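Local structure of protein KP700603 (Klebsiella pneumoniae 700603, 5KVK) at residues W127-F132 with I136-M141; G39-A44 with F157-L162; C46-A49 with A53-D56. The protein is of unknown function but belongs to the competence-damaged protein (CinA) superfamily, some relatives of which are nicotinamide-nucleotide deamidases. All coordinates share one frame; numbering follows the deposited sequence.

How the contacts relate
Contact 1 is a hairpin at one edge of the five-stranded sheet; contact 3 lies by the other outermost strand, the two centres being about 21 Å apart and their nearest atoms about 11 Å. Contact 2 sits between them, with its centre about 12 Å from each, and touches both. Toward contact 1, Trp-130 NE1 probably donates a hydrogen bond to Ala-158 O at 3.0 Å. Toward contact 3, Ala-42 CB packs 3.2 Å from Tyr-55 OH. Along the chain, contacts 1 and 3 are both nested inside the loop that contact 2 closes. Contacts 2 and 3 also reach the second subunit, whereas contact 1 does not.

Contact 1. Residues W127-F132 with I136-M141; sequences WFAWNF and IETQRM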
loop_
_atom_site.group_PDB
_atom_site.type_symbol
_atom_site.label_atom_id
_atom_site.label_comp_id
_atom_site.label_asym_id
_atom_site.label_seq_id
_atom_site.Cartn_x
_atom_site.Cartn_y
_atom_site.Cartn_z
ATOM N N TRP A 127 -6.751 2.165 15.877
ATOM C CA TRP A 127 -7.973 1.365 15.764
ATOM C C TRP A 127 -7.820 0.329 14.657
ATOM O O TRP A 127 -7.262 0.631 13.596
ATOM C CB TRP A 127 -9.163 2.271 15.404
ATOM C CG TRP A 127 -9.900 2.778 16.620
ATOM C CD1 TRP A 127 -9.764 4.014 17.194
ATOM C CD2 TRP A 127 -10.867 2.057 17.407
ATOM N NE1 TRP A 127 -10.627 4.122 18.297
ATOM C CE2 TRP A 127 -11.298 2.932 18.450
ATOM C CE3 TRP A 127 -11.424 0.767 17.334
ATOM C CZ2 TRP A 127 -12.263 2.556 19.397
ATOM C CZ3 TRP A 127 -12.368 0.395 18.290
ATOM C CH2 TRP A 127 -12.776 1.283 19.308
ATOM N N PHE A 128 -8.357 -0.860 14.898
ATOM C CA PHE A 128 -8.349 -1.967 13.962
ATOM C C PHE A 128 -9.770 -2.451 13.703
ATOM O O PHE A 128 -10.609 -2.489 14.619
ATOM C CB PHE A 128 -7.566 -3.144 14.524
ATOM C CG PHE A 128 -6.125 -2.835 14.836
ATOM C CD1 PHE A 128 -5.769 -2.182 16.037
ATOM C CD2 PHE A 128 -5.136 -3.192 13.924
ATOM C CE1 PHE A 128 -4.408 -1.904 16.305
ATOM C CE2 PHE A 128 -3.792 -2.913 14.190
ATOM C CZ PHE A 128 -3.445 -2.264 15.369
ATOM N N ALA A 129 -10.005 -2.880 12.478
ATOM C CA ALA A 129 -11.187 -3.701 12.187
ATOM C C ALA A 129 -10.765 -4.925 11.392
ATOM O O ALA A 129 -9.917 -4.843 10.476
ATOM C CB ALA A 129 -12.216 -2.880 11.424
ATOM N N TRP A 130 -11.400 -6.052 11.700
ATOM C CA TRP A 130 -11.288 -7.280 10.938
ATOM C C TRP A 130 -12.704 -7.603 10.497
ATOM O O TRP A 130 -13.584 -7.798 11.334
ATOM C CB TRP A 130 -10.720 -8.420 11.803
ATOM C CG TRP A 130 -9.371 -8.186 12.421
ATOM C CD1 TRP A 130 -8.127 -8.624 11.953
ATOM C CD2 TRP A 130 -9.112 -7.458 13.613
ATOM N NE1 TRP A 130 -7.117 -8.188 12.823
ATOM C CE2 TRP A 130 -7.700 -7.467 13.828
ATOM C CE3 TRP A 130 -9.940 -6.793 14.544
ATOM C CZ2 TRP A 130 -7.111 -6.837 14.920
ATOM C CZ3 TRP A 130 -9.366 -6.184 15.639
ATOM C CH2 TRP A 130 -7.962 -6.240 15.843
ATOM N N ASN A 131 -12.921 -7.626 9.205
ATOM C CA ASN A 131 -14.254 -7.718 8.622
ATOM C C ASN A 131 -14.295 -9.039 7.872
ATOM O O ASN A 131 -13.705 -9.161 6.797
ATOM C CB ASN A 131 -14.484 -6.522 7.689
ATOM C CG ASN A 131 -15.876 -6.509 7.077
ATOM O OD1 ASN A 131 -16.512 -7.572 6.989
ATOM N ND2 ASN A 131 -16.376 -5.328 6.631
ATOM N N PHE A 132 -14.995 -10.028 8.404
ATOM C CA PHE A 132 -15.173 -11.294 7.686
ATOM C C PHE A 132 -16.544 -11.304 7.010
ATOM O O PHE A 132 -17.594 -11.435 7.666
ATOM C CB PHE A 132 -15.032 -12.464 8.647
ATOM C CG PHE A 132 -15.323 -13.803 8.049
ATOM C CD1 PHE A 132 -14.667 -14.245 6.874
ATOM C CD2 PHE A 132 -16.209 -14.671 8.666
ATOM C CE1 PHE A 132 -14.900 -15.476 6.323
ATOM C CE2 PHE A 132 -16.427 -15.922 8.142
ATOM C CZ PHE A 132 -15.777 -16.334 6.946
ATOM N N ILE A 136 -18.048 -7.683 11.454
ATOM C CA ILE A 136 -16.898 -6.838 11.792
ATOM C C ILE A 136 -16.595 -6.954 13.283
ATOM O O ILE A 136 -17.491 -6.815 14.143
ATOM C CB ILE A 136 -17.129 -5.366 11.386
ATOM C CG1 ILE A 136 -17.591 -5.268 9.926
ATOM C CG2 ILE A 136 -15.872 -4.585 11.651
ATOM C CD1 ILE A 136 -17.993 -3.831 9.469
ATOM N N GLU A 137 -15.340 -7.231 13.594
ATOM C CA GLU A 137 -14.875 -7.074 14.964
ATOM C C GLU A 137 -13.857 -5.936 15.001
ATOM O O GLU A 137 -13.129 -5.705 14.031
ATOM C CB GLU A 137 -14.246 -8.361 15.484
ATOM C CG GLU A 137 -15.243 -9.536 15.431
ATOM C CD GLU A 137 -14.817 -10.758 16.241
ATOM O OE1 GLU A 137 -13.656 -11.215 16.115
ATOM O OE2 GLU A 137 -15.666 -11.246 17.031
ATOM N N THR A 138 -13.781 -5.230 16.141
ATOM C CA THR A 138 -12.876 -4.066 16.199
ATOM C C THR A 138 -12.066 -4.069 17.498
ATOM O O THR A 138 -12.401 -4.767 18.466
ATOM C CB THR A 138 -13.629 -2.750 16.155
ATOM O OG1 THR A 138 -14.497 -2.651 17.290
ATOM C CG2 THR A 138 -14.460 -2.605 14.854
ATOM N N GLN A 139 -11.023 -3.234 17.527
ATOM C CA GLN A 139 -10.182 -3.140 18.720
ATOM C C GLN A 139 -9.376 -1.857 18.678
ATOM O O GLN A 139 -8.770 -1.575 17.643
ATOM C CB GLN A 139 -9.202 -4.335 18.818
ATOM C CG GLN A 139 -8.261 -4.285 20.056
ATOM C CD GLN A 139 -9.041 -4.485 21.336
ATOM O OE1 GLN A 139 -9.730 -5.495 21.476
ATOM N NE2 GLN A 139 -8.970 -3.515 22.261
ATOM N N ARG A 140 -9.333 -1.141 19.822
ATOM C CA ARG A 140 -8.392 -0.032 20.001
ATOM C C ARG A 140 -7.168 -0.506 20.767
ATOM O O ARG A 140 -7.292 -1.166 21.815
ATOM C CB ARG A 140 -9.023 1.148 20.741
ATOM C CG ARG A 140 -8.238 2.469 20.483
ATOM C CD ARG A 140 -8.858 3.569 21.276
ATOM N NE ARG A 140 -8.639 3.298 22.686
ATOM C CZ ARG A 140 -9.077 4.073 23.665
ATOM N NH1 ARG A 140 -9.797 5.152 23.383
ATOM N NH2 ARG A 140 -8.829 3.746 24.927
ATOM N N MET A 141 -5.997 -0.088 20.290
ATOM C CA MET A 141 -4.746 -0.282 21.017
ATOM C C MET A 141 -4.039 1.058 21.180
ATOM O O MET A 141 -4.304 2.009 20.448
ATOM C CB MET A 141 -3.828 -1.288 20.302
ATOM C CG MET A 141 -4.505 -2.660 20.080
ATOM S SD MET A 141 -4.710 -3.559 21.579
ATOM C CE MET A 141 -3.038 -4.056 22.031
#
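Arg-140 lays the aliphatic part of its side chain over one face of the Trp-127 indole. Its CB stands 3.7 Å from the centroid of the six-membered ring of Trp-127 and only 12° off the ring normal, which defines a CH-pi contact. With CG nearly anti to the backbone N (chi1 -159°), the chain runs on across the ring until Arg-140 CD is 3.5 Å from Trp-127 NE1. The guanidinium plane ends up 66° from the indole plane, so the overlap is made by methylenes and not by a flat stack.

The indole of Trp-130 lies on the other side of the sheet and is met at its edge: Gln-139 CB is near the ring plane, 3.7 Å from Trp-130 CZ3. Gln-139 then bends at chi2, and its NE2 donates an almost straight bond of 2.9 Å to Arg-140 O. The acceptor lies in the plane of the Gln-139 amide, yet the nitrogen sits above the Arg-140 carbonyl plane. On this same side Met-141 CG packs 3.9 Å from Phe-128 CE1.

Asn-131 and Ile-136 meet near the turn, Ile-136 CG1 lying 3.5 Å from Asn-131 ND2. Asn-131 OD1 bonds Gly-134 N within the turn, and ND2 bonds Ser-93 OG. Helix 86-100 covers the side of Trp-127 and Asn-131, helix 147-165 that of Phe-128 and Trp-130.

Two reciprocal backbone bond pairs, Phe-128 with Gln-139 and Trp-130 with Glu-137, separate the non-hydrogen-bonded pairs, as in a regular antiparallel beta hairpin; here it closes one edge of the sheet.

Contact 2. Residues G39-A44 with F157-L162; sequences GNLAAA and FAMAAL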
loop_
_atom_site.group_PDB
_atom_site.type_symbol
_atom_site.label_atom_id
_atom_site.label_comp_id
_atom_site.label_asym_id
_atom_site.label_seq_id
_atom_site.Cartn_x
_atom_site.Cartn_y
_atom_site.Cartn_z
ATOM N N GLY A 39 1.173 1.161 4.325
ATOM C CA GLY A 39 1.505 0.145 3.333
ATOM C C GLY A 39 2.368 -0.955 3.909
ATOM O O GLY A 39 2.662 -1.933 3.197
ATOM N N ASN A 40 2.778 -0.842 5.183
ATOM C CA ASN A 40 3.660 -1.876 5.739
ATOM C C ASN A 40 2.930 -3.183 6.012
ATOM O O ASN A 40 3.579 -4.232 6.009
ATOM C CB ASN A 40 4.338 -1.394 7.029
ATOM C CG ASN A 40 5.468 -0.382 6.740
ATOM O OD1 ASN A 40 6.545 -0.739 6.217
ATOM N ND2 ASN A 40 5.189 0.887 6.985
ATOM N N LEU A 41 1.610 -3.157 6.207
ATOM C CA LEU A 41 0.894 -4.432 6.331
ATOM C C LEU A 41 0.851 -5.129 4.976
ATOM O O LEU A 41 1.193 -6.315 4.868
ATOM C CB LEU A 41 -0.532 -4.223 6.867
ATOM C CG LEU A 41 -1.366 -5.533 6.923
ATOM C CD1 LEU A 41 -0.669 -6.639 7.765
ATOM C CD2 LEU A 41 -2.804 -5.221 7.415
ATOM N N ALA A 42 0.465 -4.380 3.924
ATOM C CA ALA A 42 0.505 -4.925 2.562
ATOM C C ALA A 42 1.896 -5.463 2.268
ATOM O O ALA A 42 2.026 -6.541 1.679
ATOM C CB ALA A 42 0.113 -3.868 1.519
ATOM N N ALA A 43 2.937 -4.743 2.705
ATOM C CA ALA A 43 4.303 -5.151 2.413
ATOM C C ALA A 43 4.605 -6.489 3.062
ATOM O O ALA A 43 5.266 -7.334 2.455
ATOM C CB ALA A 43 5.304 -4.095 2.889
ATOM N N ALA A 44 4.079 -6.719 4.275
ATOM C CA ALA A 44 4.360 -7.978 4.952
ATOM C C ALA A 44 3.698 -9.134 4.217
ATOM O O ALA A 44 4.312 -10.225 4.074
ATOM C CB ALA A 44 3.893 -7.928 6.410
ATOM N N PHE A 157 0.262 -6.764 15.341
ATOM C CA PHE A 157 -0.996 -6.991 16.052
ATOM C C PHE A 157 -2.132 -7.344 15.089
ATOM O O PHE A 157 -2.939 -8.247 15.379
ATOM C CB PHE A 157 -1.379 -5.780 16.891
ATOM C CG PHE A 157 -2.630 -6.017 17.721
ATOM C CD1 PHE A 157 -3.837 -5.404 17.377
ATOM C CD2 PHE A 157 -2.585 -6.872 18.824
ATOM C CE1 PHE A 157 -4.991 -5.642 18.160
ATOM C CE2 PHE A 157 -3.730 -7.117 19.573
ATOM C CZ PHE A 157 -4.930 -6.507 19.217
ATOM N N ALA A 158 -2.211 -6.650 13.943
ATOM C CA ALA A 158 -3.289 -6.932 12.983
ATOM C C ALA A 158 -3.262 -8.407 12.595
ATOM O O ALA A 158 -4.303 -9.094 12.559
ATOM C CB ALA A 158 -3.114 -6.039 11.758
ATOM N N MET A 159 -2.054 -8.937 12.363
ATOM C CA MET A 159 -1.928 -10.311 11.860
ATOM C C MET A 159 -2.103 -11.318 12.975
ATOM O O MET A 159 -2.767 -12.352 12.775
ATOM C CB MET A 159 -0.584 -10.519 11.163
ATOM C CG MET A 159 -0.474 -9.712 9.815
ATOM S SD MET A 159 -1.810 -10.142 8.725
ATOM C CE MET A 159 -1.209 -11.761 8.264
ATOM N N ALA A 160 -1.538 -11.017 14.156
ATOM C CA ALA A 160 -1.636 -11.960 15.283
ATOM C C ALA A 160 -3.098 -12.130 15.725
ATOM O O ALA A 160 -3.566 -13.245 15.965
ATOM C CB ALA A 160 -0.811 -11.471 16.444
ATOM N N ALA A 161 -3.847 -11.026 15.752
ATOM C CA ALA A 161 -5.276 -11.085 16.092
ATOM C C ALA A 161 -6.062 -11.819 15.021
ATOM O O ALA A 161 -6.952 -12.622 15.336
ATOM C CB ALA A 161 -5.798 -9.664 16.257
ATOM N N LEU A 162 -5.735 -11.567 13.752
ATOM C CA LEU A 162 -6.381 -12.322 12.684
ATOM C C LEU A 162 -6.113 -13.800 12.853
ATOM O O LEU A 162 -7.023 -14.629 12.695
ATOM C CB LEU A 162 -5.877 -11.840 11.330
ATOM C CG LEU A 162 -6.435 -12.681 10.151
ATOM C CD1 LEU A 162 -7.950 -12.538 9.939
ATOM C CD2 LEU A 162 -5.693 -12.250 8.893
#
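Leu-41 and Met-159 meet without a flat group between them, since every touching atom is aliphatic carbon or thioether sulfur. The ring of Phe-157 takes no part and meets Phe-128 edge-to-face elsewhere; the amide of Asn-40 is likewise uninvolved, with ND2 bonded to Thr-37 O.

The two methyls of Leu-41 divide the work. CD1 lies 3.7 Å from Met-159 CG, and the same methyl is 3.8 Å from Met-159 SD, so it rests against the CG–SD bond. CD2 makes a looser approach, 4.4 Å from Ala-158 CB. Leu-41 reaches this position because its CG is anti to the backbone N (chi1 176°), which extends the branch toward helix 147-165. Met-159 bends at chi2, which sets SD near the Leu-41 methyl, and the two side chains cross obliquely. The buried area of 105 Å² is small, and the nearest CA atoms, those of Leu-41 and Ala-158, are 8.2 Å apart.

Gly-39 is at the N-cap position of helix 40-46, and the carboxylate of Glu-34 accepts from Leu-41 N and Ala-42 N. Leu-41 also rests on Ile-106 and Ile-108 of strand 104-110, while Met-159 packs on Leu-15 and Val-19 of helix 12-26: the contact joins two helices above the sheet, beside a third.

Contact 3. Residues C46-A49 with A53-D56; sequences CAQA and AFYD
Gln-48 and Phe-54 face each other across the loop that follows helix 40-46, and Cys-46 meets Tyr-55 nearer the helix end. Strands 30-34 and 55-61 are parallel neighbours in the sheet with helix 40-46 between them in sequence, so the contact belongs to the helix-to-strand link of a beta-alpha-beta crossover.

The Gln-48 side chain can be followed outward. Its CB points toward the 53-56 segment and lies at the edge of the Phe-54 ring, near its plane, 4.1 Å from Phe-54 CZ. The next methylene, CG, touches that same ring atom at 4.2 Å, so one aromatic carbon bears on two successive methylenes. CG is anti to the carbonyl carbon (chi1 -74°), and a bend at chi2 then turns the amide. At the tip, NE2 is hydrogen-bonded to Thr-17 OG1 of helix 12-26, whose His-13, Thr-16 and Ala-20 also pack on this side chain, Ala-20 touching Phe-54 as well. The amide and ring planes stand 58° apart, which excludes a parallel stack; the apolar part of the glutamine meets the ring while its polar end is held by the helix.

Phe-54 has CG between its backbone N and carbonyl carbon (chi1 64°), and the end of its ring comes nearer to Gln-48 than its CB does. Tyr-55 points its CB toward the 46-49 segment, and its hydroxyl is hydrogen-bonded to Thr-32 OG1. The sulfur contact is edge-on: Cys-46, which also packs on Phe-62 of the second subunit, places its SG near the plane of the Tyr-55 ring, with Cys-46 SG 3.9 Å from Tyr-55 CE2.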
loop_
_atom_site.group_PDB
_atom_site.type_symbol
_atom_site.label_atom_id
_atom_site.label_comp_id
_atom_site.label_asym_id
_atom_site.label_seq_id
_atom_site.Cartn_x
_atom_site.Cartn_y
_atom_site.Cartn_z
ATOM N N CYS A 46 2.934 -9.174 0.967
ATOM C CA CYS A 46 3.568 -9.439 -0.320
ATOM C C CYS A 46 4.924 -10.074 -0.173
ATOM O O CYS A 46 5.421 -10.628 -1.164
ATOM C CB CYS A 46 3.681 -8.138 -1.150
ATOM S SG CYS A 46 2.018 -7.426 -1.561
ATOM N N ALA A 47 5.553 -9.977 0.999
ATOM C CA ALA A 47 6.858 -10.562 1.229
ATOM C C ALA A 47 6.770 -12.074 1.438
ATOM O O ALA A 47 7.819 -12.753 1.443
ATOM C CB ALA A 47 7.569 -9.947 2.455
ATOM N N GLN A 48 5.552 -12.601 1.555
ATOM C CA GLN A 48 5.283 -14.024 1.734
ATOM C C GLN A 48 5.527 -14.798 0.452
ATOM O O GLN A 48 5.461 -14.260 -0.657
ATOM C CB GLN A 48 3.844 -14.241 2.175
ATOM C CG GLN A 48 3.625 -13.873 3.586
ATOM C CD GLN A 48 4.264 -14.897 4.456
ATOM O OE1 GLN A 48 3.943 -16.070 4.340
ATOM N NE2 GLN A 48 5.165 -14.483 5.314
ATOM N N ALA A 49 5.842 -16.098 0.620
ATOM C CA ALA A 49 6.223 -16.911 -0.521
ATOM C C ALA A 49 5.085 -17.101 -1.514
ATOM O O ALA A 49 5.339 -17.209 -2.729
ATOM C CB ALA A 49 6.734 -18.283 -0.049
ATOM N N ALA A 53 -1.960 -16.601 -3.406
ATOM C CA ALA A 53 -2.928 -17.605 -3.003
ATOM C C ALA A 53 -3.933 -17.054 -1.999
ATOM O O ALA A 53 -5.012 -17.630 -1.840
ATOM C CB ALA A 53 -2.243 -18.849 -2.415
ATOM N N PHE A 54 -3.616 -15.951 -1.354
ATOM C CA PHE A 54 -4.533 -15.398 -0.360
ATOM C C PHE A 54 -4.662 -13.884 -0.383
ATOM O O PHE A 54 -5.438 -13.359 0.416
ATOM C CB PHE A 54 -4.092 -15.837 1.064
ATOM C CG PHE A 54 -2.755 -15.290 1.465
ATOM C CD1 PHE A 54 -1.608 -15.961 1.100
ATOM C CD2 PHE A 54 -2.642 -14.095 2.189
ATOM C CE1 PHE A 54 -0.376 -15.483 1.423
ATOM C CE2 PHE A 54 -1.382 -13.636 2.534
ATOM C CZ PHE A 54 -0.279 -14.321 2.127
ATOM N N TYR A 55 -3.975 -13.163 -1.274
ATOM C CA TYR A 55 -3.967 -11.697 -1.191
ATOM C C TYR A 55 -3.606 -11.103 -2.522
ATOM O O TYR A 55 -2.644 -11.548 -3.126
ATOM C CB TYR A 55 -2.899 -11.244 -0.172
ATOM C CG TYR A 55 -2.805 -9.745 0.022
ATOM C CD1 TYR A 55 -3.718 -9.054 0.869
ATOM C CD2 TYR A 55 -1.769 -9.038 -0.548
ATOM C CE1 TYR A 55 -3.624 -7.685 1.068
ATOM C CE2 TYR A 55 -1.667 -7.678 -0.353
ATOM C CZ TYR A 55 -2.584 -7.025 0.459
ATOM O OH TYR A 55 -2.428 -5.640 0.661
ATOM N N ASP A 56 -4.312 -10.010 -2.946
ATOM C CA ASP A 56 -3.745 -9.251 -4.061
ATOM C C ASP A 56 -4.030 -7.761 -4.043
ATOM O O ASP A 56 -3.480 -7.048 -4.918
ATOM C CB ASP A 56 -4.167 -9.798 -5.429
ATOM C CG ASP A 56 -5.706 -9.707 -5.696
ATOM O OD1 ASP A 56 -6.491 -9.027 -4.941
ATOM O OD2 ASP A 56 -6.092 -10.368 -6.661
#